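Local coordinates for tail spike protein (Acinetobacter phage vB_AbaP_AS12, PDB 6EU4) that probably recognises and degrades the capsular polysaccharide of Acinetobacter baumannii as a trimeric tailspike, attaching the phage to its host, at the interface of chains A and B. Sequence-based numbering; all coordinates share one arbitrary frame. Chains: chain A/B, Tail spike protein.

The interface of chains A and B. Residues chain A 567-569; chain B 564-567.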
loop_
_atom_site.group_PDB
_atom_site.type_symbol
_atom_site.label_atom_id
_atom_site.label_comp_id
_atom_site.label_asym_id
_atom_site.label_seq_id
_atom_site.Cartn_x
_atom_site.Cartn_y
_atom_site.Cartn_z
ATOM N N TYR A 567 45.715 0.916 37.994
ATOM C CA TYR A 567 46.154 1.664 39.159
ATOM C C TYR A 567 45.497 3.042 39.173
ATOM O O TYR A 567 45.430 3.724 38.145
ATOM C CB TYR A 567 47.673 1.812 39.132
ATOM C CG TYR A 567 48.505 0.581 39.434
ATOM C CD1 TYR A 567 48.103 -0.359 40.369
ATOM C CD2 TYR A 567 49.744 0.418 38.830
ATOM C CE1 TYR A 567 48.916 -1.451 40.691
ATOM C CE2 TYR A 567 50.555 -0.669 39.127
ATOM C CZ TYR A 567 50.138 -1.602 40.059
ATOM O OH TYR A 567 50.970 -2.662 40.370
ATOM N N HIS A 568 45.004 3.457 40.341
ATOM C CA HIS A 568 44.354 4.759 40.465
ATOM C C HIS A 568 44.585 5.306 41.867
ATOM O O HIS A 568 45.095 4.605 42.749
ATOM C CB HIS A 568 42.858 4.663 40.177
ATOM C CG HIS A 568 42.134 3.769 41.130
ATOM N ND1 HIS A 568 41.681 4.200 42.360
ATOM C CD2 HIS A 568 41.801 2.459 41.041
ATOM C CE1 HIS A 568 41.081 3.197 42.978
ATOM N NE2 HIS A 568 41.152 2.125 42.203
ATOM N N TYR A 569 44.187 6.569 42.076
ATOM C CA TYR A 569 44.675 7.301 43.244
ATOM C C TYR A 569 43.927 6.977 44.530
ATOM O O TYR A 569 44.323 7.466 45.593
ATOM C CB TYR A 569 44.671 8.819 42.983
ATOM C CG TYR A 569 43.408 9.626 43.246
ATOM C CD1 TYR A 569 42.130 9.077 43.135
ATOM C CD2 TYR A 569 43.511 10.975 43.574
ATOM C CE1 TYR A 569 40.995 9.849 43.361
ATOM C CE2 TYR A 569 42.381 11.748 43.795
ATOM C CZ TYR A 569 41.134 11.179 43.688
ATOM O OH TYR A 569 40.028 11.953 43.914
ATOM N N CYS B 564 37.571 7.874 40.959
ATOM C CA CYS B 564 38.939 7.357 40.990
ATOM C C CYS B 564 39.711 7.936 39.810
ATOM O O CYS B 564 39.382 7.649 38.657
ATOM C CB CYS B 564 38.944 5.828 40.915
ATOM S SG CYS B 564 38.125 5.020 42.325
ATOM N N ARG B 565 40.747 8.731 40.098
ATOM C CA ARG B 565 41.611 9.296 39.065
ATOM C C ARG B 565 42.665 8.273 38.646
ATOM O O ARG B 565 43.412 7.766 39.489
ATOM C CB ARG B 565 42.278 10.566 39.602
ATOM C CG ARG B 565 43.184 11.296 38.621
ATOM C CD ARG B 565 43.667 12.610 39.206
ATOM N NE ARG B 565 44.873 13.107 38.553
ATOM C CZ ARG B 565 45.323 14.365 38.648
ATOM N NH1 ARG B 565 44.652 15.266 39.358
ATOM N NH2 ARG B 565 46.449 14.726 38.034
ATOM N N LEU B 566 42.732 7.968 37.352
ATOM C CA LEU B 566 43.682 6.977 36.867
ATOM C C LEU B 566 45.105 7.510 36.876
ATOM O O LEU B 566 45.356 8.684 36.580
ATOM C CB LEU B 566 43.337 6.538 35.444
ATOM C CG LEU B 566 41.930 5.983 35.254
ATOM C CD1 LEU B 566 41.712 5.578 33.790
ATOM C CD2 LEU B 566 41.692 4.798 36.187
ATOM N N TYR B 567 46.036 6.612 37.184
ATOM C CA TYR B 567 47.465 6.869 37.091
ATOM C C TYR B 567 47.978 6.481 35.704
ATOM O O TYR B 567 47.611 5.433 35.170
ATOM C CB TYR B 567 48.205 6.061 38.159
ATOM C CG TYR B 567 48.047 6.495 39.616
ATOM C CD1 TYR B 567 47.960 7.833 39.975
ATOM C CD2 TYR B 567 48.073 5.546 40.639
ATOM C CE1 TYR B 567 47.867 8.215 41.312
ATOM C CE2 TYR B 567 47.995 5.918 41.986
ATOM C CZ TYR B 567 47.903 7.249 42.313
ATOM O OH TYR B 567 47.838 7.606 43.649
HETATM O O HOH W 1 45.309 3.450 35.100
#
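A short antiparallel beta bridge between subunits, A:His568 with B:Leu566, joins two copies of the tailspike in the C-terminal part of the modelled chain, just past strand 564-565. Backbone hydrogen bonds flank it on either side. B:Tyr567 N donates almost straight to A:Tyr567 O, at 3.1 Å, and A:Tyr569 N gives a more bent bond to B:Arg565 O, at 3.0 Å. A water also joins A:Tyr567 O to B:Tyr567 O, so the first carbonyl meets both an amide and the water.

Side chains cover the bridge. The ring of B:Tyr567 lies with one face over the peptide between A:His568 and A:Tyr569, which is offset toward the rim, A:His568 C standing 3.8 Å from the ring centroid, while CZ at the phenol end reaches A:Tyr569 CA. In A:Tyr569, CG sits between the backbone N and the carbonyl carbon (chi1 86°), which turns one face of the ring toward B:Arg565; the CB methylene of that arginine rests over the ring centre, 3.9 Å from the centroid. The arginine chain, extended from CG to NE, crosses the tyrosine side chain at about a right angle. The A:His568 imidazole presents a face to B:Cys564 CB, and its CE1 lies 3.5 Å from B:Cys564 SG. The main-chain pairing probably helps to set the register between neighbouring subunits, and the aromatic cover probably helps hold the C-terminal part of the three-chain spike together.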